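Local atomic coordinates of ferric iron-binding periplasmic protein (Pseudomonas aeruginosa, PDB entry 6J2S), a protein that binds ferric iron in the periplasm, probably for delivery to an ABC importer, and can hold gallium(III) in its place. Residues 104-109 / 190-195; 196-201 / 209-214; 134-139 / 173-178. One frame throughout, in Å; residues are numbered along the deposited sequence.

Interaction 1 (104-109 / 190-195). With GA (gallium (III) ion), chain D; PO4 (phosphate ion), chain C.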
loop_
_atom_site.group_PDB
_atom_site.type_symbol
_atom_site.label_atom_id
_atom_site.label_comp_id
_atom_site.label_asym_id
_atom_site.label_seq_id
_atom_site.Cartn_x
_atom_site.Cartn_y
_atom_site.Cartn_z
ATOM N N VAL A 104 -7.946 -6.458 -3.755
ATOM C CA VAL A 104 -8.707 -7.701 -3.847
ATOM C C VAL A 104 -10.136 -7.456 -3.377
ATOM O O VAL A 104 -10.469 -6.431 -2.769
ATOM C CB VAL A 104 -8.085 -8.841 -3.007
ATOM C CG1 VAL A 104 -6.688 -9.174 -3.461
ATOM C CG2 VAL A 104 -8.084 -8.455 -1.526
ATOM N N LEU A 105 -10.992 -8.422 -3.676
ATOM C CA LEU A 105 -12.360 -8.432 -3.186
ATOM C C LEU A 105 -12.470 -9.615 -2.229
ATOM O O LEU A 105 -12.548 -10.766 -2.661
ATOM C CB LEU A 105 -13.331 -8.547 -4.354
ATOM C CG LEU A 105 -14.788 -8.663 -3.956
ATOM C CD1 LEU A 105 -15.263 -7.347 -3.358
ATOM C CD2 LEU A 105 -15.588 -9.064 -5.191
ATOM N N ALA A 106 -12.428 -9.352 -0.937
ATOM C CA ALA A 106 -12.628 -10.442 0.009
ATOM C C ALA A 106 -14.119 -10.739 0.064
ATOM O O ALA A 106 -14.938 -9.826 -0.027
ATOM C CB ALA A 106 -12.092 -10.079 1.396
ATOM N N TYR A 107 -14.482 -12.013 0.161
ATOM C CA TYR A 107 -15.904 -12.327 0.237
ATOM C C TYR A 107 -16.109 -13.532 1.145
ATOM O O TYR A 107 -15.179 -14.295 1.419
ATOM C CB TYR A 107 -16.513 -12.583 -1.148
ATOM C CG TYR A 107 -16.002 -13.828 -1.822
ATOM C CD1 TYR A 107 -14.742 -13.854 -2.410
ATOM C CD2 TYR A 107 -16.781 -14.981 -1.875
ATOM C CE1 TYR A 107 -14.253 -15.007 -3.036
ATOM C CE2 TYR A 107 -16.308 -16.140 -2.506
ATOM C CZ TYR A 107 -15.041 -16.145 -3.075
ATOM O OH TYR A 107 -14.567 -17.289 -3.686
ATOM N N ASN A 108 -17.348 -13.682 1.616
ATOM C CA ASN A 108 -17.737 -14.798 2.472
ATOM C C ASN A 108 -18.619 -15.720 1.649
ATOM O O ASN A 108 -19.747 -15.333 1.305
ATOM C CB ASN A 108 -18.477 -14.303 3.716
ATOM C CG ASN A 108 -18.695 -15.403 4.747
ATOM O OD1 ASN A 108 -19.093 -16.511 4.398
ATOM N ND2 ASN A 108 -18.410 -15.104 6.024
ATOM N N PRO A 109 -18.153 -16.922 1.291
ATOM C CA PRO A 109 -18.932 -17.769 0.376
ATOM C C PRO A 109 -20.194 -18.311 0.985
ATOM O O PRO A 109 -21.023 -18.851 0.246
ATOM C CB PRO A 109 -17.959 -18.902 0.012
ATOM C CG PRO A 109 -16.976 -18.935 1.102
ATOM C CD PRO A 109 -16.852 -17.524 1.633
ATOM N N ALA A 190 -15.795 -7.219 0.810
ATOM C CA ALA A 190 -15.190 -5.912 1.055
ATOM C C ALA A 190 -13.963 -5.724 0.178
ATOM O O ALA A 190 -13.241 -6.679 -0.118
ATOM C CB ALA A 190 -14.810 -5.713 2.534
ATOM N N LEU A 191 -13.724 -4.468 -0.203
ATOM C CA LEU A 191 -12.548 -4.062 -0.961
ATOM C C LEU A 191 -11.400 -3.774 -0.001
ATOM O O LEU A 191 -11.472 -2.821 0.783
ATOM C CB LEU A 191 -12.860 -2.809 -1.775
ATOM C CG LEU A 191 -13.996 -2.863 -2.790
ATOM C CD1 LEU A 191 -14.238 -1.458 -3.337
ATOM C CD2 LEU A 191 -13.647 -3.818 -3.927
ATOM N N ILE A 192 -10.339 -4.571 -0.076
ATOM C CA ILE A 192 -9.195 -4.403 0.809
ATOM C C ILE A 192 -7.914 -4.678 0.029
ATOM O O ILE A 192 -7.937 -4.859 -1.198
ATOM C CB ILE A 192 -9.306 -5.337 2.032
ATOM C CG1 ILE A 192 -9.449 -6.796 1.583
ATOM C CG2 ILE A 192 -10.469 -4.906 2.954
ATOM C CD1 ILE A 192 -9.027 -7.823 2.656
ATOM N N ASN A 193 -6.782 -4.693 0.728
ATOM C CA ASN A 193 -5.543 -5.202 0.151
ATOM C C ASN A 193 -5.356 -6.683 0.498
ATOM O O ASN A 193 -5.929 -7.204 1.461
ATOM C CB ASN A 193 -4.347 -4.384 0.649
ATOM C CG ASN A 193 -4.495 -2.898 0.372
ATOM O OD1 ASN A 193 -5.098 -2.493 -0.624
ATOM N ND2 ASN A 193 -3.924 -2.072 1.252
ATOM N N ASN A 194 -4.526 -7.359 -0.302
ATOM C CA ASN A 194 -4.443 -8.816 -0.222
ATOM C C ASN A 194 -3.825 -9.301 1.082
ATOM O O ASN A 194 -4.205 -10.362 1.583
ATOM C CB ASN A 194 -3.636 -9.354 -1.399
ATOM C CG ASN A 194 -2.165 -8.963 -1.320
ATOM O OD1 ASN A 194 -1.807 -7.764 -1.376
ATOM N ND2 ASN A 194 -1.305 -9.967 -1.138
ATOM N N TYR A 195 -2.853 -8.568 1.635
ATOM C CA TYR A 195 -2.068 -9.115 2.734
ATOM C C TYR A 195 -2.884 -9.261 4.012
ATOM O O TYR A 195 -2.483 -10.018 4.901
ATOM C CB TYR A 195 -0.817 -8.245 2.973
ATOM C CG TYR A 195 -1.109 -6.776 3.165
ATOM C CD1 TYR A 195 -1.066 -5.887 2.090
ATOM C CD2 TYR A 195 -1.429 -6.270 4.427
ATOM C CE1 TYR A 195 -1.334 -4.523 2.274
ATOM C CE2 TYR A 195 -1.703 -4.914 4.625
ATOM C CZ TYR A 195 -1.662 -4.052 3.544
ATOM O OH TYR A 195 -1.941 -2.728 3.729
HETATM GA GA GA D . -2.474 -1.531 5.064
HETATM P P PO4 C . -3.821 0.931 3.378
HETATM O O1 PO4 C . -2.695 1.807 2.866
HETATM O O2 PO4 C . -4.848 0.806 2.308
HETATM O O3 PO4 C . -3.297 -0.428 3.731
HETATM O O4 PO4 C . -4.426 1.542 4.631
HETATM O O HOH W 1 -2.964 0.034 6.276
#

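Interaction 2 (196-201 / 209-214). With GA (gallium (III) ion), chain D.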
loop_
_atom_site.group_PDB
_atom_site.type_symbol
_atom_site.label_atom_id
_atom_site.label_comp_id
_atom_site.label_asym_id
_atom_site.label_seq_id
_atom_site.Cartn_x
_atom_site.Cartn_y
_atom_site.Cartn_z
ATOM N N TYR A 196 -4.018 -8.561 4.132
ATOM C CA TYR A 196 -4.810 -8.674 5.355
ATOM C C TYR A 196 -5.408 -10.059 5.513
ATOM O O TYR A 196 -5.571 -10.542 6.645
ATOM C CB TYR A 196 -5.923 -7.644 5.370
ATOM C CG TYR A 196 -5.423 -6.230 5.496
ATOM C CD1 TYR A 196 -5.271 -5.441 4.370
ATOM C CD2 TYR A 196 -5.113 -5.686 6.741
ATOM C CE1 TYR A 196 -4.813 -4.155 4.455
ATOM C CE2 TYR A 196 -4.658 -4.382 6.845
ATOM C CZ TYR A 196 -4.506 -3.625 5.693
ATOM O OH TYR A 196 -4.077 -2.329 5.776
ATOM N N TRP A 197 -5.742 -10.700 4.394
ATOM C CA TRP A 197 -6.323 -12.038 4.442
ATOM C C TRP A 197 -5.288 -13.069 4.877
ATOM O O TRP A 197 -5.603 -13.997 5.635
ATOM C CB TRP A 197 -6.902 -12.390 3.071
ATOM C CG TRP A 197 -7.682 -13.649 3.050
ATOM C CD1 TRP A 197 -8.986 -13.809 3.412
ATOM C CD2 TRP A 197 -7.223 -14.939 2.622
ATOM N NE1 TRP A 197 -9.363 -15.115 3.244
ATOM C CE2 TRP A 197 -8.298 -15.832 2.767
ATOM C CE3 TRP A 197 -6.003 -15.424 2.143
ATOM C CZ2 TRP A 197 -8.198 -17.183 2.437
ATOM C CZ3 TRP A 197 -5.905 -16.770 1.825
ATOM C CH2 TRP A 197 -6.997 -17.631 1.975
ATOM N N TYR A 198 -4.047 -12.922 4.409
ATOM C CA TYR A 198 -3.009 -13.860 4.812
ATOM C C TYR A 198 -2.650 -13.685 6.276
ATOM O O TYR A 198 -2.290 -14.659 6.942
ATOM C CB TYR A 198 -1.784 -13.709 3.905
ATOM C CG TYR A 198 -2.118 -14.106 2.497
ATOM C CD1 TYR A 198 -1.989 -15.420 2.087
ATOM C CD2 TYR A 198 -2.641 -13.178 1.592
ATOM C CE1 TYR A 198 -2.337 -15.798 0.810
ATOM C CE2 TYR A 198 -2.998 -13.551 0.313
ATOM C CZ TYR A 198 -2.838 -14.874 -0.067
ATOM O OH TYR A 198 -3.170 -15.277 -1.339
ATOM N N THR A 199 -2.778 -12.474 6.811
ATOM C CA THR A 199 -2.552 -12.291 8.242
ATOM C C THR A 199 -3.627 -12.994 9.058
ATOM O O THR A 199 -3.322 -13.692 10.034
ATOM C CB THR A 199 -2.494 -10.798 8.581
ATOM O OG1 THR A 199 -1.343 -10.215 7.956
ATOM C CG2 THR A 199 -2.422 -10.579 10.093
ATOM N N LEU A 200 -4.888 -12.837 8.658
ATOM C CA LEU A 200 -5.977 -13.578 9.281
ATOM C C LEU A 200 -5.753 -15.083 9.176
ATOM O O LEU A 200 -5.937 -15.813 10.156
ATOM C CB LEU A 200 -7.297 -13.170 8.623
ATOM C CG LEU A 200 -8.649 -13.647 9.145
ATOM C CD1 LEU A 200 -8.845 -13.287 10.608
ATOM C CD2 LEU A 200 -9.773 -13.059 8.285
ATOM N N LYS A 201 -5.344 -15.564 7.996
ATOM C CA LYS A 201 -5.162 -17.003 7.795
ATOM C C LYS A 201 -4.083 -17.570 8.708
ATOM O O LYS A 201 -4.152 -18.741 9.101
ATOM C CB LYS A 201 -4.817 -17.293 6.335
ATOM C CG LYS A 201 -4.487 -18.754 6.059
ATOM C CD LYS A 201 -5.109 -19.242 4.769
ATOM C CE LYS A 201 -5.161 -20.766 4.716
ATOM N NZ LYS A 201 -6.411 -21.323 5.311
ATOM N N SER A 209 -13.691 -16.692 5.093
ATOM C CA SER A 209 -13.606 -15.791 3.963
ATOM C C SER A 209 -12.613 -16.308 2.927
ATOM O O SER A 209 -11.737 -17.130 3.214
ATOM C CB SER A 209 -13.196 -14.404 4.435
ATOM O OG SER A 209 -11.887 -14.468 4.967
ATOM N N ARG A 210 -12.778 -15.812 1.704
ATOM C CA ARG A 210 -11.924 -16.116 0.572
ATOM C C ARG A 210 -11.568 -14.806 -0.119
ATOM O O ARG A 210 -12.209 -13.774 0.103
ATOM C CB ARG A 210 -12.618 -17.065 -0.414
ATOM C CG ARG A 210 -12.844 -18.465 0.140
ATOM C CD ARG A 210 -11.510 -19.159 0.459
ATOM N NE ARG A 210 -11.717 -20.506 1.001
ATOM C CZ ARG A 210 -11.765 -20.794 2.299
ATOM N NH1 ARG A 210 -11.616 -19.836 3.207
ATOM N NH2 ARG A 210 -11.966 -22.042 2.699
ATOM N N LEU A 211 -10.543 -14.852 -0.963
ATOM C CA LEU A 211 -10.164 -13.696 -1.763
ATOM C C LEU A 211 -10.576 -13.922 -3.206
ATOM O O LEU A 211 -10.400 -15.015 -3.748
ATOM C CB LEU A 211 -8.660 -13.414 -1.702
ATOM C CG LEU A 211 -8.101 -12.847 -0.402
ATOM C CD1 LEU A 211 -6.661 -12.387 -0.638
ATOM C CD2 LEU A 211 -9.006 -11.727 0.105
ATOM N N HIS A 212 -11.134 -12.881 -3.811
ATOM C CA HIS A 212 -11.381 -12.811 -5.241
ATOM C C HIS A 212 -10.463 -11.763 -5.857
ATOM O O HIS A 212 -10.390 -10.630 -5.362
ATOM C CB HIS A 212 -12.837 -12.453 -5.527
ATOM C CG HIS A 212 -13.137 -12.323 -6.989
ATOM N ND1 HIS A 212 -13.107 -13.398 -7.851
ATOM C CD2 HIS A 212 -13.460 -11.244 -7.741
ATOM C CE1 HIS A 212 -13.401 -12.986 -9.073
ATOM N NE2 HIS A 212 -13.619 -11.684 -9.034
ATOM N N TYR A 213 -9.764 -12.144 -6.922
ATOM C CA TYR A 213 -8.888 -11.256 -7.680
ATOM C C TYR A 213 -9.592 -10.896 -8.978
ATOM O O TYR A 213 -9.989 -11.790 -9.737
ATOM C CB TYR A 213 -7.549 -11.932 -7.995
ATOM C CG TYR A 213 -6.668 -12.175 -6.789
ATOM C CD1 TYR A 213 -6.853 -13.293 -5.983
ATOM C CD2 TYR A 213 -5.661 -11.282 -6.447
ATOM C CE1 TYR A 213 -6.061 -13.517 -4.881
ATOM C CE2 TYR A 213 -4.859 -11.499 -5.336
ATOM C CZ TYR A 213 -5.077 -12.621 -4.559
ATOM O OH TYR A 213 -4.300 -12.849 -3.454
ATOM N N PHE A 214 -9.766 -9.600 -9.231
ATOM C CA PHE A 214 -10.520 -9.200 -10.415
ATOM C C PHE A 214 -9.774 -9.555 -11.698
ATOM O O PHE A 214 -10.408 -9.902 -12.708
ATOM C CB PHE A 214 -10.826 -7.706 -10.372
ATOM C CG PHE A 214 -12.001 -7.349 -9.518
ATOM C CD1 PHE A 214 -13.285 -7.741 -9.873
ATOM C CD2 PHE A 214 -11.827 -6.596 -8.368
ATOM C CE1 PHE A 214 -14.366 -7.405 -9.098
ATOM C CE2 PHE A 214 -12.904 -6.252 -7.589
ATOM C CZ PHE A 214 -14.182 -6.658 -7.953
HETATM GA GA GA D . -2.474 -1.531 5.064
HETATM O O HOH W 1 -2.964 0.034 6.276
#

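Interaction 3 (134-139 / 173-178). With PO4 (phosphate ion), chain C.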
loop_
_atom_site.group_PDB
_atom_site.type_symbol
_atom_site.label_atom_id
_atom_site.label_comp_id
_atom_site.label_asym_id
_atom_site.label_seq_id
_atom_site.Cartn_x
_atom_site.Cartn_y
_atom_site.Cartn_z
ATOM N N GLY A 134 -18.367 -3.782 1.820
ATOM C CA GLY A 134 -17.681 -2.744 2.557
ATOM C C GLY A 134 -16.485 -2.176 1.818
ATOM O O GLY A 134 -15.960 -2.778 0.877
ATOM N N PHE A 135 -16.062 -0.990 2.239
ATOM C CA PHE A 135 -14.873 -0.352 1.693
ATOM C C PHE A 135 -14.378 0.622 2.742
ATOM O O PHE A 135 -15.063 0.898 3.734
ATOM C CB PHE A 135 -15.141 0.327 0.336
ATOM C CG PHE A 135 -15.995 1.567 0.396
ATOM C CD1 PHE A 135 -17.363 1.486 0.588
ATOM C CD2 PHE A 135 -15.432 2.816 0.182
ATOM C CE1 PHE A 135 -18.151 2.637 0.604
ATOM C CE2 PHE A 135 -16.209 3.964 0.194
ATOM C CZ PHE A 135 -17.563 3.878 0.403
ATOM N N VAL A 136 -13.166 1.116 2.524
ATOM C CA VAL A 136 -12.457 1.875 3.545
ATOM C C VAL A 136 -12.064 3.222 2.953
ATOM O O VAL A 136 -10.978 3.346 2.385
ATOM C CB VAL A 136 -11.232 1.112 4.058
ATOM C CG1 VAL A 136 -10.635 1.872 5.240
ATOM C CG2 VAL A 136 -11.625 -0.293 4.474
ATOM N N PRO A 137 -12.911 4.249 3.065
ATOM C CA PRO A 137 -12.651 5.489 2.315
ATOM C C PRO A 137 -11.458 6.279 2.828
ATOM O O PRO A 137 -10.943 7.131 2.086
ATOM C CB PRO A 137 -13.963 6.278 2.460
ATOM C CG PRO A 137 -14.698 5.641 3.605
ATOM C CD PRO A 137 -14.252 4.215 3.669
ATOM N N THR A 138 -10.984 6.025 4.049
ATOM C CA THR A 138 -9.807 6.715 4.575
ATOM C C THR A 138 -8.502 5.987 4.268
ATOM O O THR A 138 -7.431 6.467 4.653
ATOM C CB THR A 138 -9.923 6.898 6.086
ATOM O OG1 THR A 138 -10.038 5.615 6.712
ATOM C CG2 THR A 138 -11.130 7.746 6.430
ATOM N N SER A 139 -8.567 4.859 3.571
ATOM C CA SER A 139 -7.397 4.038 3.323
ATOM C C SER A 139 -6.534 4.644 2.218
ATOM O O SER A 139 -7.046 5.177 1.226
ATOM C CB SER A 139 -7.847 2.619 2.954
ATOM O OG SER A 139 -6.955 2.033 2.019
ATOM N N THR A 173 -13.635 1.677 9.080
ATOM C CA THR A 173 -12.595 2.620 9.478
ATOM C C THR A 173 -11.218 2.198 8.979
ATOM O O THR A 173 -10.361 3.061 8.770
ATOM C CB THR A 173 -12.598 2.814 10.999
ATOM O OG1 THR A 173 -12.633 1.540 11.644
ATOM C CG2 THR A 173 -13.830 3.603 11.427
ATOM N N ASN A 174 -10.987 0.901 8.750
ATOM C CA ASN A 174 -9.694 0.443 8.245
ATOM C C ASN A 174 -9.869 -0.942 7.632
ATOM O O ASN A 174 -10.926 -1.572 7.755
ATOM C CB ASN A 174 -8.624 0.434 9.350
ATOM C CG ASN A 174 -9.093 -0.292 10.597
ATOM O OD1 ASN A 174 -9.273 -1.511 10.585
ATOM N ND2 ASN A 174 -9.303 0.460 11.684
ATOM N N ASN A 175 -8.828 -1.396 6.924
ATOM C CA ASN A 175 -8.934 -2.667 6.204
ATOM C C ASN A 175 -9.120 -3.831 7.171
ATOM O O ASN A 175 -9.782 -4.823 6.832
ATOM C CB ASN A 175 -7.687 -2.920 5.344
ATOM C CG ASN A 175 -7.518 -1.922 4.198
ATOM O OD1 ASN A 175 -6.444 -1.348 4.015
ATOM N ND2 ASN A 175 -8.556 -1.735 3.415
ATOM N N VAL A 176 -8.561 -3.728 8.382
ATOM C CA VAL A 176 -8.681 -4.830 9.336
ATOM C C VAL A 176 -10.137 -5.041 9.751
ATOM O O VAL A 176 -10.636 -6.175 9.744
ATOM C CB VAL A 176 -7.763 -4.599 10.552
ATOM C CG1 VAL A 176 -7.979 -5.700 11.595
ATOM C CG2 VAL A 176 -6.315 -4.606 10.105
ATOM N N THR A 177 -10.846 -3.965 10.120
ATOM C CA THR A 177 -12.237 -4.148 10.526
ATOM C C THR A 177 -13.108 -4.537 9.336
ATOM O O THR A 177 -14.083 -5.273 9.507
ATOM C CB THR A 177 -12.786 -2.901 11.239
ATOM O OG1 THR A 177 -12.912 -1.801 10.330
ATOM C CG2 THR A 177 -11.872 -2.489 12.396
ATOM N N ALA A 178 -12.745 -4.110 8.122
ATOM C CA ALA A 178 -13.495 -4.546 6.946
ATOM C C ALA A 178 -13.303 -6.040 6.699
ATOM O O ALA A 178 -14.278 -6.770 6.448
ATOM C CB ALA A 178 -13.080 -3.721 5.728
HETATM P P PO4 C . -3.821 0.931 3.378
HETATM O O1 PO4 C . -2.695 1.807 2.866
HETATM O O2 PO4 C . -4.848 0.806 2.308
HETATM O O3 PO4 C . -3.297 -0.428 3.731
HETATM O O4 PO4 C . -4.426 1.542 4.631
#

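Interaction 1 (104-109 / 190-195)
Val104 to Ala106 pair with Ala190 to Ile192 as antiparallel strands, the short axes 4.9 Å apart at closest and 125° apart in direction. Four backbone bonds fix the register, two in each of the hydrogen-bonded pairs Val104-Ile192 and Ala106-Ala190. Ala106 N lies 2.9 Å from Ala190 O. The longest of the four joins Ile192 N to Val104 O at 3.3 Å. Leu105 and Leu191, the non-hydrogen-bonded pair between, meet on the other face, Leu105 CD1 lying 3.9 Å from Leu191 CD2. On the face of Val104, Ala106 and Ile192, Val104 divides its methyls: CG2 touches Ile192 CG1 at 3.8 Å, while CG1, anti to the carbonyl carbon (chi1 -61°), rests on Asn194 CB. Ile192 CD1 reaches Ala106 CB. Past the paired residues the segment turns polar. Asn193 ND2 donates to Tyr195 OH at 3.2 Å, the hydroxyl lying 7° out of the Asn193 amide plane, and also to phosphate O2; Asn193 OD1 is held by Arg103. Tyr195 OH binds the gallium at 1.9 Å, the metal in the ring plane. A strand leading into a tyrosine ligand just past its end, with a metal-bound anion alongside, is characteristic of periplasmic ferric-binding proteins.

Interaction 2 (196-201 / 209-214)
Helix 196-201 runs almost antiparallel to strand 210-212, 164° between their directions and 9.6 Å between the axes, and Trp197 and Leu211 bring the backbones nearest. Trp197 leaves the helix with CG anti to the backbone N (chi1 -172°), which lays the indole against the strand. Leu211 CG sits over one face of it, 3.9 Å from the centroid of the five-membered ring and 25° off the ring normal, a CH-pi contact between side chains that overlap head to tail. At the indole edge NE1 faces two oxygens of Ser209: the backbone O, which lies in the ring plane, and OG, each 3.1 Å from NE1. Both bonds are weak, and Ser209 OG has a further partner in Glu183. This is alpha/beta packing of the solute-binding protein fold, in which the helix following strand 189-193 lies against the sheet that strand 210-212 joins through strand 96-107. Leu211 also turns CD1 to Tyr198, 4.0 Å from CE2. Trp197 CE3 lies over the centre of the Tyr198 ring, 3.7 Å above its plane, an edge-over-face placement. Tyr198 OH and Tyr213 OH meet at 3.4 Å, a weak bond in which either may donate; Tyr198 OH also bonds weakly to Ala274 O. Beyond the strand contact, Tyr196 OH binds the gallium at 1.9 Å, and Tyr195, His11, Glu59, phosphate O3 and a water complete the six ligands.

Interaction 3 (134-139 / 173-178)
Val136 carries the contact between the end of strand 133-135 and the start of helix 175-183, and its CB points toward the helix segment. The nearest backbone pair is Val136 with Asn174, their CA atoms 5.6 Å apart. From CB the side chain forks. CG1, anti to the backbone N (chi1 -173°), runs to the chain just before the helix, 3.5 Å from Asn174 CA, with Asn174 N and Thr173 O close by. CG2 meets the carbonyl of the N-cap residue, 3.6 Å from Asn174 O, and then the helix itself, 3.9 Å from Ala178 CB, while the side chain of Asn175 crosses it obliquely. One methyl thus meets backbone ahead of the helix and the other spans from the N-cap carbonyl to the helix, so the valine is wedged against the helix start. That start is capped within its own segment: Asn174 OD1 accepts from Thr177 N at 3.0 Å, with an N-H...O angle of 162°. On the opposite segment a type I turn from Val136 to Ser139, closed by Ser139 N to Val136 O at 3.1 Å, brings the chain to a second N-cap. Ser139 OG bonds there to Phe142 N and to phosphate O2, the latter modelled at a doubtfully short length, while Ala141 N also donates to the phosphate. Anion binding at a helix N-terminus of this kind, beside the metal, is consistent with the synergistic-anion site known from ferric-binding proteins, here occupied by phosphate that probably came from the crystallisation liquor.

How the interactions relate
Interactions 1 and 2 lie about 5 Å apart between centres, interaction 3 about 11 Å from the first and 14 Å from the second. All three reach one mixed sheet: strand 96-107 lies between strands 189-193 and 210-212, and strand 133-135 flanks 189-193 on the other side. Leu105 O to His212 N (2.8 Å) and Leu191 N to Gly134 O (3.0 Å) are among the probable bonds that stitch them. Along the chain, both segments of interaction 3 fall between those of interaction 1, and interaction 2 follows. Together the contacts supply Tyr195, Tyr196 and part of the phosphate site, while His11 and Glu59, which follow strands 3-8 and 55-57, complete the protein ligands of the gallium.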